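Local coordinates for oligopeptide-binding protein AppA (Bacillus subtilis, PDB 1XOC) that captures oligopeptides for an ABC permease of Bacillus subtilis, which can substitute for the Opp system in sporulation and genetic competence, at residues Ser45-Asn50 with Val217-Ile222; Phe177-Pro182 with Lys191-Gly196; Ala448-Leu453 with Tyr474-Glu479. One frame throughout, in Å; residues are numbered along the deposited sequence.

Interaction 1: residues Ser45-Asn50 with Val217-Ile222; sequences STDIEN and VTYKVI. With ZN (zinc ion), chain O.
The packing of helix 43-52 on the mixed sheet that contains strand 216-221 rests, in this contact, on Asp-47 and Ile-48 meeting a single ring, that of Tyr-219, with a zinc ion bound at the polar end. The phenol reaches the helix because the ring swings out anti to the backbone N (chi1 -161°). Tyr-219 OH gives a 2.8 Å hydrogen bond to Asp-47 OD2, which accepts it on its anti lone pair, the one directed away from OD1. Carboxylate and ring planes stand 66° apart, and OD2 lies at the ring's edge. The same oxygen binds the zinc at 2.3 Å, and three waters also bind the ion, so OD2 is held by a metal and a hydroxyl at once. OD1 faces a different partner, the guanidinium of Arg-508, and partners at both oxygens probably limit rotation of the carboxylate. A weak hydrogen bond between the Tyr-219 hydroxyl and Ser-28 OG ties the ring to neighbouring strand 23-28.

The apolar half is a CH-pi contact. Ile-48 CD1 sits over one face of the ring, 4.0 Å from its centroid and 24° off the normal. It leans toward the CB end, where it comes within 3.7 Å of Tyr-219 CG. Asp-47 CB adds an aliphatic touch, 3.9 Å from Tyr-219 CE2. A leucine in place of Tyr-219 would probably leave Asp-47 OD2 without its hydroxyl donor and take from Ile-48 CD1 the flat face it rests on. Beyond the ring, backbone bonds join Thr-218 to Leu-24 and Val-26, and Tyr-219 to Ile-199. A helix laid against a mixed sheet in this way is part of the alpha/beta architecture of bacterial solute-binding proteins of family 5.

Interaction 2: residues Phe177-Pro182 with Lys191-Gly196; sequences FNRKKP and KEWKQG
Lys-180 reaches across Trp-193, and its chain can be read atom by atom as a worked case of an amine brought to an indole. Two conformers of this lysine are deposited, so what follows applies to one of them. CB and CG run out from the loop, with CG anti to the carbonyl carbon, and make no close approach to residues 191-196. CD, with the chain still extended, comes 4.1 Å from the carbonyl O of Trp-193. CE passes nearer to that oxygen and lies 4.0 Å from Trp-193 CB. A bend at the last torsion (chi4 78°) then brings NZ obliquely to the indole, 4.5 Å from the centroid of the six-membered ring and 29° off its normal: an off-centre cation-pi contact. Gln-195 OE1 hovers over one face of the indole, 3.6 Å from Lys-180 NZ.

Arg-179 approaches the ring at its rim instead. Its carbonyl O lies in the indole plane, 3.5 Å from Trp-193 CE3, and its CB is 4.0 Å from CZ3. The guanidinium leads away to a salt bridge with Glu-176. On the pyrrole side of the indole, NE1 is hydrogen-bonded to Glu-31, which also receives the N-H of Gly-196. Trp-193 itself lies on the hairpin of strands 188-194 and 198-203, where Lys-191 and Glu-192 both face Lys-200 in a classic beta bulge.

The Arg-179 carbonyl is buried by the contact and has no polar partner in the model; the aromatic C-H edge, slightly positive, probably offers it modest compensation. In the conformer described, the pi system probably also draws the ammonium, off-centre, so the indole is likely to meet opposite polarities at its rim and at its pi electrons, in a contact held by weak electrostatics and packing.

Interaction 3: residues Ala448-Leu453 with Tyr474-Glu479; sequences AEADKL and YQKIAE. With ZN (zinc ion), chain K.
Lys-476 and Glu-449 supply the ionic part of this contact. The ammonium NZ donates a hydrogen bond of 3.0 Å to Glu-449 OE1 within a salt bridge, arriving on the anti side of that oxygen and 25° out of the carboxylate plane. A bend at the end of the lysine (chi4 -68°) steers NZ there, and the two side chains cross at about a right angle.

Metal binding engages the same carboxylate. Both oxygens of Glu-449 chelate a zinc ion, OE1 at 2.0 Å, and one water adds to its coordination. OE1 is thus shared between the zinc and the ammonium, and the two positive centres probably both draw on its charge. The glutamate also touches a crystal neighbour.

Helices 448-457 and 463-480, joined by a short loop, form an antiparallel helical hairpin, and the segments described here have axes 9.9 Å apart at closest approach. At the start of the first helix, Ala-450 N donates a hydrogen bond to Asn-447 OD1.

Apolar contact is made by the lysine's methylenes. Lys-476 CD lies 4.1 Å from Ala-450 CB, Lys-476 CE is 3.6 Å from Glu-449 CB, and Leu-453 CD1 stands 3.9 Å from the same CE. Leu-453 also touches Glu-469, Gln-472 and Ile-473, one to two turns earlier on helix 463-480.

Interactions 1 and 2 are neighbours in one lobe, their centres 11 Å apart, and both reach the four-stranded mixed sheet. Interaction 2 is nested within the chain loop that interaction 1 closes, and the two touch where Val-221 CB packs 4.3 Å from Gly-196 O. Phe-35 bridges them further, meeting Ile-48 on one side and the ring of Trp-193 on the other. The bound peptide is nearby: Thr-46, next to Asp-47, packs on one of its basic side chains. Interaction 3 follows later in the chain and lies on the opposite side of the chain's centre, its centre 36 Å from that of interaction 1 and 42 Å from that of interaction 2.

Interaction 1: residues Ser45-Asn50 with Val217-Ile222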
loop_
_atom_site.group_PDB
_atom_site.type_symbol
_atom_site.label_atom_id
_atom_site.label_comp_id
_atom_site.label_asym_id
_atom_site.label_seq_id
_atom_site.Cartn_x
_atom_site.Cartn_y
_atom_site.Cartn_z
ATOM N N SER A 45 1.857 -0.516 -8.997
ATOM C CA SER A 45 2.899 0.419 -9.457
ATOM C C SER A 45 4.169 0.200 -8.673
ATOM O O SER A 45 5.237 0.108 -9.251
ATOM C CB SER A 45 2.414 1.872 -9.376
ATOM O OG SER A 45 1.208 2.094 -10.158
ATOM N N THR A 46 4.036 0.080 -7.380
ATOM C CA THR A 46 5.210 -0.043 -6.535
ATOM C C THR A 46 5.983 -1.350 -6.842
ATOM O O THR A 46 7.221 -1.387 -6.805
ATOM C CB THR A 46 4.848 0.080 -5.049
ATOM O OG1 THR A 46 4.260 1.364 -4.811
ATOM C CG2 THR A 46 6.060 -0.013 -4.140
ATOM N N ASP A 47 5.270 -2.435 -7.127
ATOM C CA ASP A 47 5.930 -3.694 -7.507
ATOM C C ASP A 47 6.883 -3.503 -8.694
ATOM O O ASP A 47 8.006 -4.058 -8.698
ATOM C CB ASP A 47 4.921 -4.777 -7.909
ATOM C CG ASP A 47 4.211 -5.426 -6.736
ATOM O OD1 ASP A 47 4.711 -5.396 -5.573
ATOM O OD2 ASP A 47 3.157 -6.031 -7.057
ATOM N N ILE A 48 6.442 -2.777 -9.711
ATOM C CA ILE A 48 7.279 -2.596 -10.889
ATOM C C ILE A 48 8.451 -1.630 -10.563
ATOM O O ILE A 48 9.601 -1.864 -10.978
ATOM C CB ILE A 48 6.443 -2.111 -12.042
ATOM C CG1 ILE A 48 5.299 -3.082 -12.296
ATOM C CG2 ILE A 48 7.320 -1.928 -13.287
ATOM C CD1 ILE A 48 5.696 -4.419 -12.772
ATOM N N GLU A 49 8.152 -0.537 -9.849
ATOM C CA GLU A 49 9.175 0.422 -9.443
ATOM C C GLU A 49 10.351 -0.233 -8.716
ATOM O O GLU A 49 11.507 0.101 -8.953
ATOM C CB GLU A 49 8.543 1.476 -8.510
ATOM C CG GLU A 49 7.591 2.416 -9.221
ATOM C CD GLU A 49 6.746 3.242 -8.270
ATOM O OE1 GLU A 49 6.925 3.132 -7.048
ATOM O OE2 GLU A 49 5.883 4.025 -8.733
ATOM N N ASN A 50 10.039 -1.192 -7.866
ATOM C CA ASN A 50 11.098 -1.860 -7.089
ATOM C C ASN A 50 11.979 -2.777 -7.933
ATOM O O ASN A 50 13.063 -3.175 -7.473
ATOM C CB ASN A 50 10.523 -2.547 -5.851
ATOM C CG ASN A 50 10.297 -1.549 -4.733
ATOM O OD1 ASN A 50 9.337 -0.777 -4.743
ATOM N ND2 ASN A 50 11.232 -1.493 -3.825
ATOM N N VAL A 217 11.119 -11.140 -16.184
ATOM C CA VAL A 217 9.967 -11.156 -15.306
ATOM C C VAL A 217 8.802 -10.500 -16.029
ATOM O O VAL A 217 8.917 -9.393 -16.521
ATOM C CB VAL A 217 10.238 -10.380 -14.019
ATOM C CG1 VAL A 217 8.998 -10.334 -13.157
ATOM C CG2 VAL A 217 11.360 -10.993 -13.269
ATOM N N THR A 218 7.687 -11.207 -16.087
ATOM C CA THR A 218 6.491 -10.698 -16.719
ATOM C C THR A 218 5.403 -10.533 -15.666
ATOM O O THR A 218 5.137 -11.438 -14.913
ATOM C CB THR A 218 6.021 -11.691 -17.792
ATOM O OG1 THR A 218 7.026 -11.833 -18.794
ATOM C CG2 THR A 218 4.827 -11.155 -18.524
ATOM N N TYR A 219 4.801 -9.356 -15.624
ATOM C CA TYR A 219 3.748 -9.044 -14.675
ATOM C C TYR A 219 2.465 -9.083 -15.479
ATOM O O TYR A 219 2.180 -8.177 -16.214
ATOM C CB TYR A 219 3.972 -7.640 -14.110
ATOM C CG TYR A 219 3.289 -7.258 -12.809
ATOM C CD1 TYR A 219 2.164 -6.470 -12.803
ATOM C CD2 TYR A 219 3.825 -7.620 -11.593
ATOM C CE1 TYR A 219 1.572 -6.089 -11.638
ATOM C CE2 TYR A 219 3.235 -7.241 -10.423
ATOM C CZ TYR A 219 2.114 -6.473 -10.443
ATOM O OH TYR A 219 1.510 -6.080 -9.279
ATOM N N LYS A 220 1.726 -10.166 -15.323
ATOM C CA LYS A 220 0.604 -10.453 -16.188
ATOM C C LYS A 220 -0.686 -10.045 -15.511
ATOM O O LYS A 220 -0.995 -10.518 -14.442
ATOM C CB LYS A 220 0.576 -11.933 -16.544
ATOM C CG LYS A 220 -0.441 -12.271 -17.623
ATOM C CD LYS A 220 -0.356 -13.714 -18.044
ATOM C CE LYS A 220 -1.354 -14.003 -19.153
ATOM N NZ LYS A 220 -1.312 -15.422 -19.523
ATOM N N VAL A 221 -1.428 -9.159 -16.155
ATOM C CA VAL A 221 -2.620 -8.610 -15.554
ATOM C C VAL A 221 -3.823 -9.500 -15.821
ATOM O O VAL A 221 -4.210 -9.711 -16.959
ATOM C CB VAL A 221 -2.901 -7.196 -16.065
ATOM C CG1 VAL A 221 -4.053 -6.613 -15.332
ATOM C CG2 VAL A 221 -1.683 -6.327 -15.892
ATOM N N ILE A 222 -4.396 -10.022 -14.749
ATOM C CA ILE A 222 -5.521 -10.919 -14.831
ATOM C C ILE A 222 -6.557 -10.484 -13.792
ATOM O O ILE A 222 -6.532 -10.970 -12.675
ATOM C CB ILE A 222 -5.091 -12.387 -14.573
ATOM C CG1 ILE A 222 -3.862 -12.766 -15.425
ATOM C CG2 ILE A 222 -6.254 -13.342 -14.838
ATOM C CD1 ILE A 222 -3.296 -14.104 -15.048
HETATM ZN ZN ZN O . 2.315 -7.302 -5.317
HETATM O O HOH W 1 1.169 -9.445 -5.238
HETATM O O HOH W 2 2.767 -9.080 -6.813
HETATM O O HOH W 3 0.837 -5.719 -4.919
#

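Interaction 2: residues Phe177-Pro182 with Lys191-Gly196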
loop_
_atom_site.group_PDB
_atom_site.type_symbol
_atom_site.label_atom_id
_atom_site.label_comp_id
_atom_site.label_asym_id
_atom_site.label_seq_id
_atom_site.Cartn_x
_atom_site.Cartn_y
_atom_site.Cartn_z
ATOM N N PHE A 177 8.105 9.033 -19.746
ATOM C CA PHE A 177 9.074 8.335 -18.929
ATOM C C PHE A 177 8.389 7.395 -17.940
ATOM O O PHE A 177 8.890 6.296 -17.640
ATOM C CB PHE A 177 9.922 9.353 -18.160
ATOM C CG PHE A 177 10.948 8.736 -17.213
ATOM C CD1 PHE A 177 10.586 8.291 -15.957
ATOM C CD2 PHE A 177 12.285 8.598 -17.601
ATOM C CE1 PHE A 177 11.526 7.737 -15.095
ATOM C CE2 PHE A 177 13.205 8.054 -16.741
ATOM C CZ PHE A 177 12.830 7.614 -15.514
ATOM N N ASN A 178 7.271 7.843 -17.387
ATOM C CA ASN A 178 6.686 7.118 -16.233
ATOM C C ASN A 178 5.879 5.884 -16.654
ATOM O O ASN A 178 5.465 5.125 -15.817
ATOM C CB ASN A 178 5.769 8.072 -15.448
ATOM C CG ASN A 178 6.528 9.238 -14.842
ATOM O OD1 ASN A 178 7.604 9.062 -14.302
ATOM N ND2 ASN A 178 5.973 10.433 -14.953
ATOM N N ARG A 179 5.651 5.727 -17.955
ATOM C CA ARG A 179 4.835 4.634 -18.442
ATOM C C ARG A 179 5.555 3.742 -19.434
ATOM O O ARG A 179 5.716 2.568 -19.185
ATOM C CB ARG A 179 3.539 5.152 -19.061
ATOM C CG ARG A 179 2.628 5.837 -18.084
ATOM C CD ARG A 179 1.373 6.432 -18.697
ATOM N NE ARG A 179 1.634 7.004 -20.007
ATOM C CZ ARG A 179 2.041 8.239 -20.218
ATOM N NH1 ARG A 179 2.244 9.053 -19.201
ATOM N NH2 ARG A 179 2.251 8.666 -21.452
ATOM N N LYS A 180 5.998 4.307 -20.554
ATOM C CA LYS A 180 6.641 3.409 -21.519
ATOM C C LYS A 180 8.057 3.765 -21.940
ATOM O O LYS A 180 8.643 2.992 -22.663
ATOM C CB LYS A 180 5.710 3.139 -22.711
ATOM C CG LYS A 180 4.522 2.210 -22.368
ATOM C CD LYS A 180 3.433 2.132 -23.442
ATOM C CE LYS A 180 2.213 1.357 -22.945
ATOM N NZ LYS A 180 1.383 2.177 -22.058
ATOM N N LYS A 181 8.690 4.703 -21.253
ATOM C CA LYS A 181 10.116 4.894 -21.409
ATOM C C LYS A 181 10.881 5.034 -20.099
ATOM O O LYS A 181 11.752 5.871 -19.998
ATOM C CB LYS A 181 10.396 6.107 -22.288
ATOM C CG LYS A 181 9.871 5.945 -23.693
ATOM C CD LYS A 181 10.634 6.815 -24.649
ATOM C CE LYS A 181 10.207 8.241 -24.503
ATOM N NZ LYS A 181 11.282 9.194 -24.921
ATOM N N PRO A 182 10.562 4.226 -19.098
ATOM C CA PRO A 182 11.281 4.446 -17.848
ATOM C C PRO A 182 12.725 3.987 -17.942
ATOM O O PRO A 182 13.016 2.972 -18.577
ATOM C CB PRO A 182 10.500 3.588 -16.850
ATOM C CG PRO A 182 9.979 2.480 -17.643
ATOM C CD PRO A 182 9.614 3.103 -18.956
ATOM N N LYS A 191 10.896 -3.596 -20.971
ATOM C CA LYS A 191 10.798 -4.021 -22.367
ATOM C C LYS A 191 9.490 -3.582 -23.036
ATOM O O LYS A 191 9.513 -3.017 -24.121
ATOM C CB LYS A 191 10.973 -5.535 -22.460
ATOM C CG LYS A 191 10.965 -6.053 -23.894
ATOM C CD LYS A 191 11.070 -7.567 -23.974
ATOM C CE LYS A 191 11.403 -7.995 -25.380
ATOM N NZ LYS A 191 10.614 -7.203 -26.392
ATOM N N GLU A 192 8.351 -3.882 -22.424
ATOM C CA GLU A 192 7.061 -3.659 -23.065
ATOM C C GLU A 192 5.950 -3.597 -22.030
ATOM O O GLU A 192 6.017 -4.295 -21.022
ATOM C CB GLU A 192 6.771 -4.811 -24.003
ATOM C CG GLU A 192 5.505 -4.576 -24.815
ATOM C CD GLU A 192 5.129 -5.743 -25.730
ATOM O OE1 GLU A 192 5.744 -6.844 -25.605
ATOM O OE2 GLU A 192 4.212 -5.537 -26.583
ATOM N N TRP A 193 4.978 -2.725 -22.261
ATOM C CA TRP A 193 3.729 -2.716 -21.501
ATOM C C TRP A 193 2.565 -2.758 -22.495
ATOM O O TRP A 193 2.229 -1.753 -23.151
ATOM C CB TRP A 193 3.658 -1.499 -20.581
ATOM C CG TRP A 193 2.424 -1.386 -19.730
ATOM C CD1 TRP A 193 1.373 -2.267 -19.636
ATOM C CD2 TRP A 193 2.127 -0.318 -18.842
ATOM N NE1 TRP A 193 0.436 -1.789 -18.727
ATOM C CE2 TRP A 193 0.881 -0.600 -18.225
ATOM C CE3 TRP A 193 2.803 0.854 -18.487
ATOM C CZ2 TRP A 193 0.308 0.253 -17.264
ATOM C CZ3 TRP A 193 2.225 1.700 -17.550
ATOM C CH2 TRP A 193 0.975 1.407 -16.971
ATOM N N LYS A 194 2.008 -3.954 -22.645
ATOM C CA LYS A 194 0.829 -4.180 -23.473
ATOM C C LYS A 194 -0.366 -3.922 -22.567
ATOM O O LYS A 194 -0.627 -4.698 -21.625
ATOM C CB LYS A 194 0.836 -5.599 -23.996
ATOM C CG LYS A 194 -0.336 -5.853 -24.934
ATOM C CD LYS A 194 0.009 -6.459 -26.301
ATOM C CE LYS A 194 -0.966 -5.897 -27.343
ATOM N NZ LYS A 194 -0.871 -6.466 -28.718
ATOM N N GLN A 195 -1.023 -2.789 -22.810
ATOM C CA GLN A 195 -2.022 -2.264 -21.904
ATOM C C GLN A 195 -3.137 -3.309 -21.692
ATOM O O GLN A 195 -3.646 -3.908 -22.641
ATOM C CB GLN A 195 -2.573 -0.923 -22.418
ATOM C CG GLN A 195 -3.514 -0.215 -21.438
ATOM C CD GLN A 195 -2.792 0.487 -20.303
ATOM O OE1 GLN A 195 -1.664 0.960 -20.460
ATOM N NE2 GLN A 195 -3.455 0.558 -19.139
ATOM N N GLY A 196 -3.469 -3.547 -20.428
ATOM C CA GLY A 196 -4.484 -4.505 -20.055
ATOM C C GLY A 196 -4.047 -5.965 -20.082
ATOM O O GLY A 196 -4.858 -6.861 -19.826
#

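Interaction 3: residues Ala448-Leu453 with Tyr474-Glu479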
loop_
_atom_site.group_PDB
_atom_site.type_symbol
_atom_site.label_atom_id
_atom_site.label_comp_id
_atom_site.label_asym_id
_atom_site.label_seq_id
_atom_site.Cartn_x
_atom_site.Cartn_y
_atom_site.Cartn_z
ATOM N N ALA A 448 -9.300 16.601 15.887
ATOM C CA ALA A 448 -8.266 17.553 16.215
ATOM C C ALA A 448 -7.356 17.055 17.343
ATOM O O ALA A 448 -6.173 17.366 17.369
ATOM C CB ALA A 448 -8.888 18.893 16.590
ATOM N N GLU A 449 -7.908 16.299 18.285
ATOM C CA GLU A 449 -7.117 15.768 19.387
ATOM C C GLU A 449 -6.168 14.682 18.864
ATOM O O GLU A 449 -5.001 14.636 19.223
ATOM C CB GLU A 449 -8.027 15.284 20.527
ATOM C CG GLU A 449 -8.858 16.424 21.155
ATOM C CD GLU A 449 -9.566 16.027 22.462
ATOM O OE1 GLU A 449 -9.337 14.891 22.944
ATOM O OE2 GLU A 449 -10.353 16.846 23.028
ATOM N N ALA A 450 -6.653 13.845 17.968
ATOM C CA ALA A 450 -5.805 12.840 17.334
ATOM C C ALA A 450 -4.716 13.489 16.469
ATOM O O ALA A 450 -3.568 13.021 16.449
ATOM C CB ALA A 450 -6.639 11.886 16.494
ATOM N N ASP A 451 -5.076 14.562 15.755
ATOM C CA ASP A 451 -4.112 15.312 14.932
ATOM C C ASP A 451 -2.906 15.713 15.772
ATOM O O ASP A 451 -1.764 15.477 15.403
ATOM C CB ASP A 451 -4.739 16.600 14.384
ATOM C CG ASP A 451 -5.588 16.387 13.138
ATOM O OD1 ASP A 451 -5.570 15.276 12.567
ATOM O OD2 ASP A 451 -6.247 17.376 12.725
ATOM N N LYS A 452 -3.187 16.333 16.910
ATOM C CA LYS A 452 -2.147 16.781 17.811
ATOM C C LYS A 452 -1.252 15.640 18.303
ATOM O O LYS A 452 -0.041 15.779 18.366
ATOM C CB LYS A 452 -2.773 17.495 19.009
ATOM C CG LYS A 452 -1.722 18.052 19.962
ATOM C CD LYS A 452 -2.245 19.120 20.915
ATOM C CE LYS A 452 -1.136 20.104 21.326
ATOM N NZ LYS A 452 0.192 19.466 21.558
ATOM N N LEU A 453 -1.858 14.535 18.705
ATOM C CA LEU A 453 -1.101 13.377 19.182
ATOM C C LEU A 453 -0.157 12.803 18.117
ATOM O O LEU A 453 0.997 12.492 18.405
ATOM C CB LEU A 453 -2.052 12.279 19.668
ATOM C CG LEU A 453 -2.838 12.557 20.948
ATOM C CD1 LEU A 453 -3.959 11.561 21.116
ATOM C CD2 LEU A 453 -1.924 12.529 22.157
ATOM N N TYR A 474 -4.318 5.067 18.830
ATOM C CA TYR A 474 -5.147 3.904 18.532
ATOM C C TYR A 474 -6.525 3.970 19.183
ATOM O O TYR A 474 -7.522 3.656 18.543
ATOM C CB TYR A 474 -4.430 2.641 18.986
ATOM C CG TYR A 474 -3.184 2.319 18.208
ATOM C CD1 TYR A 474 -2.090 1.764 18.841
ATOM C CD2 TYR A 474 -3.113 2.518 16.824
ATOM C CE1 TYR A 474 -0.957 1.445 18.140
ATOM C CE2 TYR A 474 -1.978 2.205 16.118
ATOM C CZ TYR A 474 -0.920 1.651 16.779
ATOM O OH TYR A 474 0.206 1.340 16.104
ATOM N N GLN A 475 -6.592 4.368 20.453
ATOM C CA GLN A 475 -7.883 4.545 21.112
ATOM C C GLN A 475 -8.787 5.505 20.359
ATOM O O GLN A 475 -9.963 5.234 20.186
ATOM C CB GLN A 475 -7.716 5.054 22.549
ATOM C CG GLN A 475 -7.259 3.999 23.528
ATOM C CD GLN A 475 -8.307 2.951 23.841
ATOM O OE1 GLN A 475 -7.990 1.923 24.436
ATOM N NE2 GLN A 475 -9.557 3.201 23.451
ATOM N N LYS A 476 -8.250 6.650 19.964
ATOM C CA LYS A 476 -9.056 7.667 19.291
ATOM C C LYS A 476 -9.524 7.187 17.918
ATOM O O LYS A 476 -10.682 7.367 17.566
ATOM C CB LYS A 476 -8.304 8.991 19.176
ATOM C CG LYS A 476 -8.121 9.678 20.528
ATOM C CD LYS A 476 -7.847 11.173 20.396
ATOM C CE LYS A 476 -7.841 11.863 21.757
ATOM N NZ LYS A 476 -9.184 11.904 22.420
ATOM N N ILE A 477 -8.637 6.569 17.153
ATOM C CA ILE A 477 -9.030 6.052 15.836
ATOM C C ILE A 477 -10.079 4.950 15.986
ATOM O O ILE A 477 -11.090 4.929 15.279
ATOM C CB ILE A 477 -7.801 5.574 15.032
ATOM C CG1 ILE A 477 -6.918 6.778 14.730
ATOM C CG2 ILE A 477 -8.221 4.879 13.719
ATOM C CD1 ILE A 477 -5.539 6.457 14.269
ATOM N N ALA A 478 -9.848 4.030 16.911
ATOM C CA ALA A 478 -10.831 2.980 17.190
ATOM C C ALA A 478 -12.185 3.556 17.603
ATOM O O ALA A 478 -13.214 3.177 17.060
ATOM C CB ALA A 478 -10.310 2.027 18.241
ATOM N N GLU A 479 -12.195 4.490 18.542
ATOM C CA GLU A 479 -13.454 5.107 18.969
ATOM C C GLU A 479 -14.185 5.769 17.794
ATOM O O GLU A 479 -15.402 5.665 17.671
ATOM C CB GLU A 479 -13.207 6.128 20.092
ATOM C CG GLU A 479 -14.404 7.056 20.411
ATOM C CD GLU A 479 -15.617 6.348 21.039
ATOM O OE1 GLU A 479 -15.518 5.139 21.357
ATOM O OE2 GLU A 479 -16.670 7.014 21.233
HETATM ZN ZN ZN K . -9.919 15.339 24.774
HETATM O O HOH W 4 -9.192 16.842 25.905
#